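Side-chain contacts in Hia (Haemophilus influenzae, PDB 1S7M), which is a trimeric autotransporter adhesin of the outer membrane that probably attaches the bacterium to host cells, this chain probably being a host-binding part of it: residues A9-E12 / G17-I20; N24-G27 / N32-S35; L113-S118 / N137-K142; I147-K152 / R158-E163. One frame throughout, in Å; residues are numbered along the deposited sequence.

In the fold
Contacts 1 and 2 lie at one end of the elongated chain, contacts 3 and 4 at the other; the centres of contacts 1 and 4 are about 59 Å apart. Contacts 1 and 2 share an antiparallel sheet in which strands 17-21 and 34-37 are neighbours: contact 1 is a partly buried hairpin pairing against a second subunit, contact 2 a surface closure of the loop between those strands. Contacts 3 and 4 fall within the Trp ring region and touch through Phe141, Val149 and Ile160. Contact 3 is buried, apolar and made by side chains alone, whereas contact 4 combines a regular set of backbone bonds with an apolar face turned into the trimer.

Contact 1 of 4, residues A9-E12 / G17-I20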
# COMPACT_ATOMS: atom_id res chain seq x y z
N ALA A 9 33.82 12.42 -5.69
CA ALA A 9 32.84 11.59 -6.37
C ALA A 9 33.29 11.24 -7.78
O ALA A 9 33.94 12.04 -8.45
CB ALA A 9 31.48 12.30 -6.43
N LYS A 10 32.95 10.04 -8.23
CA LYS A 10 33.30 9.63 -9.57
C LYS A 10 32.13 8.93 -10.25
O LYS A 10 31.28 8.34 -9.58
CB LYS A 10 34.52 8.70 -9.57
CG LYS A 10 34.31 7.35 -8.92
CD LYS A 10 35.56 6.49 -9.09
CE LYS A 10 35.32 5.05 -8.64
NZ LYS A 10 36.53 4.20 -8.83
N THR A 11 32.09 9.02 -11.57
CA THR A 11 31.06 8.39 -12.36
C THR A 11 31.75 7.47 -13.35
O THR A 11 32.54 7.93 -14.17
CB THR A 11 30.25 9.44 -13.13
OG1 THR A 11 29.42 10.17 -12.22
CG2 THR A 11 29.39 8.78 -14.20
N GLU A 12 31.45 6.18 -13.27
CA GLU A 12 32.05 5.21 -14.18
C GLU A 12 31.05 4.65 -15.16
O GLU A 12 29.90 4.40 -14.80
CB GLU A 12 32.66 4.05 -13.40
CG GLU A 12 33.79 4.43 -12.48
CD GLU A 12 34.63 3.23 -12.07
OE1 GLU A 12 34.52 2.16 -12.73
OE2 GLU A 12 35.42 3.36 -11.10
N GLY A 17 26.95 -0.67 -17.32
CA GLY A 17 26.16 0.49 -16.99
C GLY A 17 26.88 1.73 -16.51
O GLY A 17 28.05 1.97 -16.85
N LEU A 18 26.16 2.51 -15.71
CA LEU A 18 26.63 3.76 -15.14
C LEU A 18 26.62 3.70 -13.62
O LEU A 18 25.56 3.52 -13.02
CB LEU A 18 25.71 4.89 -15.60
CG LEU A 18 25.99 6.33 -15.16
CD1 LEU A 18 27.20 6.85 -15.91
CD2 LEU A 18 24.79 7.22 -15.47
N THR A 19 27.78 3.86 -12.98
CA THR A 19 27.86 3.86 -11.52
C THR A 19 28.49 5.16 -10.98
O THR A 19 29.54 5.60 -11.46
CB THR A 19 28.70 2.68 -11.00
OG1 THR A 19 28.19 1.45 -11.51
CG2 THR A 19 28.66 2.63 -9.50
N ILE A 20 27.84 5.76 -9.98
CA ILE A 20 28.34 6.97 -9.34
C ILE A 20 28.73 6.58 -7.92
O ILE A 20 27.90 6.08 -7.16
CB ILE A 20 27.28 8.10 -9.20
CG1 ILE A 20 26.95 8.74 -10.55
CG2 ILE A 20 27.83 9.21 -8.32
CD1 ILE A 20 26.00 7.96 -11.42
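Thr11 and Ile20 face each other at a non-hydrogen-bonded position of an antiparallel beta hairpin, strands 10-14 and 17-21, whose short segments run at 166° to one another. Their side chains lie next to each other and point the same way. Thr11 has its hydroxyl beside the backbone N (chi1 -72°), which turns OG1 toward the neighbouring strand, 3.3 Å from Ile20 CG1. This is contact with a methylene and not a polar bond; the polar partner of Thr11 OG1 is the main-chain O of Asn14 in the second subunit. The same rotation sends the methyl the other way along the strand, where it slants across Leu18. There the packing is tight, and Leu18 itself meets Leu18 of both other subunits, so this face of the hairpin looks into the trimer.

Glu12 and Thr19 form the adjoining hydrogen-bonded pair, with two nearly straight bonds: Glu12 N to Thr19 O at 2.7 Å and Thr19 N to Glu12 O at 2.8 Å. The carbonyls of Lys10, Glu12 and Thr19 are also approached by CA-H groups, as at Thr11 CA to Thr19 O, 3.3 Å.

On the exposed face the ends of Lys10 and Glu12 lean away from strand 17-21 and join each other. Glu12 is extended beyond CG, and its carboxylate takes a salt bridge from Lys10 NZ to OE2 at 2.7 Å, met nearly in line with the C-O bond. On the opposite, trimer-facing side the closest carbon pair is Thr11 CG2 and Leu18 CD1, 3.4 Å apart.

Contact 2 of 4, residues N24-G27 / N32-S35; sequences NGAG and NTIS
The carboxamide of Asn32 and the peptide group joining Ala26 to Gly27 are the flat groups that meet here, and they are not stacked: their planes are inclined at about 55°. The whole Asn32 side chain lies over one face of that peptide, while Ala26 CB projects on the opposite one. With CG beside its own backbone N (chi1 -85°), the asparagine brings ND2 to 3.3 Å from Gly27 CA, which sits off the carboxamide plane, and its CB to 3.5 Å from Gly25 O. Gly27 has no side chain, and that is what permits ND2 to come so close.

The same peptide face receives the one hydrogen bond between 24-27 and 32-35, from Asn32 N to Ala26 O at 3.2 Å. Its donor stands 50° out of the carbonyl plane, off the lone pairs, and at this length the bond is a long one. It closes the loop connecting strands 17-21 and 34-37, antiparallel neighbours in the sheet, just before the second of these begins.

Further along, Ala26 CB rests 3.9 Å from Thr33 OG1. That hydroxyl is buried by the loop and has no polar partner in the model, while the rest of the Thr33 side chain packs on Thr19.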
# COMPACT_ATOMS: atom_id res chain seq x y z
N ASN A 24 32.27 9.56 -0.44
CA ASN A 24 32.52 8.72 0.72
C ASN A 24 32.68 7.21 0.48
O ASN A 24 32.56 6.43 1.42
CB ASN A 24 31.43 8.96 1.76
N GLY A 25 32.94 6.80 -0.75
CA GLY A 25 33.12 5.38 -1.01
C GLY A 25 31.87 4.62 -1.42
O GLY A 25 30.75 5.07 -1.18
N ALA A 26 32.06 3.44 -2.02
CA ALA A 26 30.97 2.60 -2.49
C ALA A 26 30.17 1.98 -1.35
O ALA A 26 29.13 1.36 -1.56
CB ALA A 26 31.50 1.50 -3.40
N GLY A 27 30.67 2.16 -0.13
CA GLY A 27 29.99 1.61 1.03
C GLY A 27 30.16 0.10 1.09
O GLY A 27 31.24 -0.42 0.83
N ASN A 32 26.14 2.33 -1.17
CA ASN A 32 26.17 3.78 -1.25
C ASN A 32 26.20 4.25 -2.68
O ASN A 32 26.02 5.43 -2.97
CB ASN A 32 27.37 4.36 -0.53
CG ASN A 32 27.13 4.55 0.94
OD1 ASN A 32 26.07 5.03 1.35
ND2 ASN A 32 28.11 4.18 1.75
N THR A 33 26.44 3.32 -3.59
CA THR A 33 26.51 3.61 -5.00
C THR A 33 25.17 3.98 -5.61
O THR A 33 24.13 3.48 -5.22
CB THR A 33 27.06 2.38 -5.76
OG1 THR A 33 28.49 2.36 -5.68
CG2 THR A 33 26.63 2.40 -7.20
N ILE A 34 25.20 4.89 -6.57
CA ILE A 34 24.00 5.28 -7.28
C ILE A 34 24.27 4.71 -8.68
O ILE A 34 25.27 5.06 -9.32
CB ILE A 34 23.85 6.80 -7.40
CG1 ILE A 34 24.18 7.47 -6.06
CG2 ILE A 34 22.44 7.14 -7.89
CD1 ILE A 34 23.22 7.18 -4.99
N SER A 35 23.40 3.84 -9.15
CA SER A 35 23.67 3.24 -10.45
C SER A 35 22.48 2.78 -11.25
O SER A 35 21.43 2.46 -10.71
CB SER A 35 24.60 2.04 -10.27
OG SER A 35 23.93 1.01 -9.57

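Contact 3 of 4, residues L113-S118 / N137-K142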
# COMPACT_ATOMS: atom_id res chain seq x y z
N LEU A 113 -4.53 4.99 -0.26
CA LEU A 113 -5.02 3.61 -0.10
C LEU A 113 -6.05 3.46 1.02
O LEU A 113 -5.92 4.09 2.06
CB LEU A 113 -3.86 2.64 0.15
CG LEU A 113 -3.14 1.89 -0.98
CD1 LEU A 113 -3.48 2.42 -2.36
CD2 LEU A 113 -1.63 1.92 -0.72
N GLY A 114 -7.06 2.64 0.80
CA GLY A 114 -8.04 2.43 1.84
C GLY A 114 -9.29 1.69 1.44
O GLY A 114 -9.54 1.44 0.24
N TRP A 115 -10.07 1.29 2.43
CA TRP A 115 -11.31 0.62 2.14
C TRP A 115 -12.42 1.46 2.72
O TRP A 115 -12.17 2.42 3.46
CB TRP A 115 -11.36 -0.82 2.68
CG TRP A 115 -10.94 -1.00 4.11
CD1 TRP A 115 -9.67 -0.98 4.61
CD2 TRP A 115 -11.81 -1.27 5.23
NE1 TRP A 115 -9.69 -1.23 5.97
CE2 TRP A 115 -10.98 -1.41 6.37
CE3 TRP A 115 -13.20 -1.42 5.37
CZ2 TRP A 115 -11.50 -1.69 7.64
CZ3 TRP A 115 -13.73 -1.70 6.62
CH2 TRP A 115 -12.87 -1.84 7.76
N VAL A 116 -13.64 1.11 2.37
CA VAL A 116 -14.79 1.85 2.86
C VAL A 116 -15.55 1.00 3.83
O VAL A 116 -15.80 -0.18 3.57
CB VAL A 116 -15.75 2.27 1.69
CG1 VAL A 116 -17.01 2.91 2.25
CG2 VAL A 116 -15.04 3.23 0.73
N ILE A 117 -15.90 1.60 4.98
CA ILE A 117 -16.71 0.92 5.98
C ILE A 117 -18.09 1.60 6.01
O ILE A 117 -18.19 2.80 5.88
CB ILE A 117 -16.04 1.01 7.40
CG1 ILE A 117 -16.82 0.16 8.40
CG2 ILE A 117 -15.92 2.47 7.85
CD1 ILE A 117 -16.04 -0.14 9.72
N SER A 118 -19.16 0.82 6.13
CA SER A 118 -20.49 1.40 6.18
C SER A 118 -21.42 0.58 7.06
O SER A 118 -21.13 -0.57 7.43
CB SER A 118 -21.10 1.50 4.77
OG SER A 118 -21.12 0.23 4.11
N ASN A 137 -5.74 4.30 10.43
CA ASN A 137 -7.07 4.66 10.86
C ASN A 137 -7.44 3.51 11.78
O ASN A 137 -6.88 2.41 11.67
CB ASN A 137 -8.08 4.74 9.69
CG ASN A 137 -8.24 6.16 9.13
OD1 ASN A 137 -8.27 7.15 9.89
ND2 ASN A 137 -8.35 6.27 7.82
N GLU A 138 -8.39 3.74 12.68
CA GLU A 138 -8.84 2.71 13.62
C GLU A 138 -10.33 2.45 13.50
O GLU A 138 -11.11 3.37 13.32
CB GLU A 138 -8.55 3.14 15.08
CG GLU A 138 -9.00 2.12 16.13
CD GLU A 138 -8.69 2.56 17.59
OE1 GLU A 138 -7.89 3.50 17.77
OE2 GLU A 138 -9.24 1.96 18.54
N VAL A 139 -10.71 1.19 13.63
CA VAL A 139 -12.10 0.78 13.59
C VAL A 139 -12.34 0.04 14.90
O VAL A 139 -11.61 -0.90 15.24
CB VAL A 139 -12.40 -0.17 12.40
CG1 VAL A 139 -13.83 -0.67 12.49
CG2 VAL A 139 -12.18 0.54 11.07
N LYS A 140 -13.36 0.46 15.63
CA LYS A 140 -13.70 -0.13 16.92
C LYS A 140 -15.10 -0.69 16.92
O LYS A 140 -16.04 -0.01 16.51
CB LYS A 140 -13.59 0.94 18.02
CG LYS A 140 -14.18 0.51 19.35
CD LYS A 140 -13.92 1.56 20.41
CE LYS A 140 -12.67 1.25 21.20
NZ LYS A 140 -12.66 2.11 22.43
N PHE A 141 -15.25 -1.92 17.38
CA PHE A 141 -16.55 -2.54 17.47
C PHE A 141 -16.97 -2.47 18.94
O PHE A 141 -16.34 -3.07 19.82
CB PHE A 141 -16.47 -3.98 16.95
CG PHE A 141 -16.03 -4.05 15.50
CD1 PHE A 141 -14.66 -4.04 15.17
CD2 PHE A 141 -16.97 -4.05 14.47
CE1 PHE A 141 -14.25 -4.02 13.82
CE2 PHE A 141 -16.57 -4.02 13.12
CZ PHE A 141 -15.20 -4.01 12.79
N LYS A 142 -18.04 -1.72 19.19
CA LYS A 142 -18.52 -1.48 20.54
C LYS A 142 -19.77 -2.20 20.96
O LYS A 142 -20.70 -2.41 20.18
CB LYS A 142 -18.75 0.02 20.76
CG LYS A 142 -17.85 0.93 19.92
CD LYS A 142 -17.54 2.26 20.61
CE LYS A 142 -18.74 2.83 21.34
NZ LYS A 142 -18.48 4.18 21.93
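Ile117 and Val139 meet tip to tip between two strands of the Trp ring domain that are not paired with each other: the nearest CA atoms, those of Ile117 and Val139, are 8.9 Å apart, so side chains alone bridge the separation. This is the tight part. Ile117 has CG1 opposite its backbone N and an extended chain beyond (chi1 -174°, chi2 164°), which carries CD1 across the gap to 3.6 Å from Val139 CG1. Val133 on strand 129-134 packs against both residues.

The looser part is at Trp115. Its side chain sets off across the line to strand 138-143, and only the far end of the indole, CZ2 and CH2, reaches Val139 CG2, obliquely, with neither a face nor an edge presented squarely. Only 120 Å² is buried between the segments, as three side chains do the touching. Other subunits add to the cover: Trp115 meets Trp115 of both, edge-to-face in the third, and segments 113-118 and 137-142 both extend by parallel pairing into strands of neighbouring chains.

Toward the more open side, Lys140 and Lys142 turn their ends away from strand 114-119 and are held by other subunits, Lys140 NZ in a salt bridge with Asp120 of the third and Lys142 NZ in one with Glu159 of the second. Back at the buried side, Val139 CG2 is equally far from Trp115 CH2 and Ile117 CD1, at 4.1 Å each.

Contact 4 of 4, residues I147-K152 / R158-E163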
# COMPACT_ATOMS: atom_id res chain seq x y z
N ILE A 147 -25.91 -6.22 24.12
CA ILE A 147 -24.96 -7.00 23.32
C ILE A 147 -23.53 -6.75 23.75
O ILE A 147 -23.11 -5.61 23.92
CB ILE A 147 -25.11 -6.68 21.83
CG1 ILE A 147 -26.56 -6.94 21.38
CG2 ILE A 147 -24.15 -7.52 21.01
CD1 ILE A 147 -26.80 -6.70 19.88
N ASN A 148 -22.77 -7.83 23.95
CA ASN A 148 -21.38 -7.67 24.35
C ASN A 148 -20.46 -7.98 23.19
O ASN A 148 -20.49 -9.07 22.63
CB ASN A 148 -21.03 -8.55 25.56
CG ASN A 148 -21.55 -7.97 26.87
OD1 ASN A 148 -21.69 -6.74 27.02
ND2 ASN A 148 -21.83 -8.85 27.84
N VAL A 149 -19.64 -7.00 22.84
CA VAL A 149 -18.72 -7.15 21.71
C VAL A 149 -17.27 -7.22 22.20
O VAL A 149 -16.75 -6.26 22.76
CB VAL A 149 -18.88 -5.96 20.73
CG1 VAL A 149 -18.10 -6.21 19.47
CG2 VAL A 149 -20.35 -5.74 20.42
N SER A 150 -16.62 -8.36 21.96
CA SER A 150 -15.22 -8.54 22.40
C SER A 150 -14.29 -9.05 21.31
O SER A 150 -14.73 -9.72 20.37
CB SER A 150 -15.16 -9.52 23.59
OG SER A 150 -15.57 -10.82 23.18
N GLY A 151 -13.00 -8.75 21.47
CA GLY A 151 -12.01 -9.18 20.50
C GLY A 151 -10.88 -10.04 21.08
O GLY A 151 -10.69 -10.08 22.30
N LYS A 152 -10.15 -10.71 20.20
CA LYS A 152 -9.04 -11.57 20.60
C LYS A 152 -8.32 -12.13 19.37
O LYS A 152 -8.97 -12.60 18.44
CB LYS A 152 -9.58 -12.74 21.45
CG LYS A 152 -8.62 -13.89 21.68
CD LYS A 152 -7.39 -13.46 22.45
CE LYS A 152 -7.51 -13.75 23.94
NZ LYS A 152 -7.64 -15.21 24.19
N ARG A 158 -7.77 -11.91 13.79
CA ARG A 158 -8.26 -10.93 14.72
C ARG A 158 -9.75 -11.29 14.73
O ARG A 158 -10.49 -11.06 13.77
CB ARG A 158 -8.04 -9.52 14.20
CG ARG A 158 -6.62 -9.04 14.23
CD ARG A 158 -5.72 -9.62 13.11
NE ARG A 158 -4.41 -8.96 13.11
CZ ARG A 158 -3.25 -9.58 13.36
NH1 ARG A 158 -3.25 -10.88 13.59
NH2 ARG A 158 -2.11 -8.91 13.42
N GLU A 159 -10.19 -11.90 15.83
CA GLU A 159 -11.57 -12.33 15.95
C GLU A 159 -12.43 -11.42 16.81
O GLU A 159 -12.06 -11.05 17.92
CB GLU A 159 -11.61 -13.78 16.48
CG GLU A 159 -11.00 -14.83 15.52
CD GLU A 159 -11.33 -16.27 15.93
OE1 GLU A 159 -11.27 -17.18 15.07
OE2 GLU A 159 -11.67 -16.48 17.11
N ILE A 160 -13.58 -11.03 16.26
CA ILE A 160 -14.52 -10.18 17.02
C ILE A 160 -15.73 -11.05 17.31
O ILE A 160 -16.36 -11.60 16.39
CB ILE A 160 -14.96 -8.94 16.22
CG1 ILE A 160 -13.73 -8.14 15.79
CG2 ILE A 160 -15.88 -8.08 17.07
CD1 ILE A 160 -12.84 -7.69 16.94
N THR A 161 -16.04 -11.20 18.59
CA THR A 161 -17.16 -12.05 18.98
C THR A 161 -18.36 -11.26 19.48
O THR A 161 -18.20 -10.25 20.19
CB THR A 161 -16.72 -13.09 20.04
OG1 THR A 161 -15.81 -14.01 19.43
CG2 THR A 161 -17.91 -13.88 20.56
N PHE A 162 -19.55 -11.74 19.13
CA PHE A 162 -20.81 -11.08 19.49
C PHE A 162 -21.74 -11.97 20.31
O PHE A 162 -22.14 -13.04 19.85
CB PHE A 162 -21.53 -10.62 18.21
CG PHE A 162 -20.71 -9.70 17.35
CD1 PHE A 162 -19.69 -10.19 16.55
CD2 PHE A 162 -20.93 -8.32 17.40
CE1 PHE A 162 -18.89 -9.32 15.80
CE2 PHE A 162 -20.14 -7.43 16.65
CZ PHE A 162 -19.11 -7.93 15.85
N GLU A 163 -22.12 -11.52 21.50
CA GLU A 163 -23.01 -12.31 22.34
C GLU A 163 -23.98 -11.44 23.13
O GLU A 163 -23.71 -10.26 23.40
CB GLU A 163 -22.19 -13.15 23.32
CG GLU A 163 -21.36 -12.28 24.25
CD GLU A 163 -20.50 -13.08 25.23
OE1 GLU A 163 -19.89 -14.09 24.82
OE2 GLU A 163 -20.43 -12.67 26.42
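Asn148 N donates to Glu163 O at 2.7 Å, and Thr161 N to Ser150 O at the same length; both bonds are nearly straight, and both run almost in line with the carbonyl they reach. Each has a return bond, longer in both cases, as in Glu163 N to Asn148 O at 3.2 Å. At Lys152 and Glu159 the third pair is less regular: Lys152 N reaches Glu159 O at 3.0 Å with a bent N-H angle of 137°. Six bonds thus fix the register of 147-152 against 158-163. The hydroxyl of Ser150 turns outward to Thr123 OG1 of the third subunit.

Beyond the backbone, the face bearing Val149, Ile160 and Phe162 is apolar. Val149 has CG1 opposite its backbone N (chi1 -171°), and this methyl touches both neighbours on the facing strand, 3.7 Å from Phe162 CE2 and 3.8 Å from Ile160 CG2. The Phe162 side chain points the same way as that of Val149, its ring meeting the methyl obliquely, and touches Phe162 of both other subunits. At Gly151, which has no side chain, Ile160 CD1 closes over the backbone, 3.9 Å from Gly151 CA.

Alternating hydrogen-bonded and non-hydrogen-bonded pairs mark an antiparallel pair, and because strands 147-154 and 157-164 follow each other directly in the chain they form a beta hairpin, here within the Trp ring domain of a trimeric autotransporter adhesin.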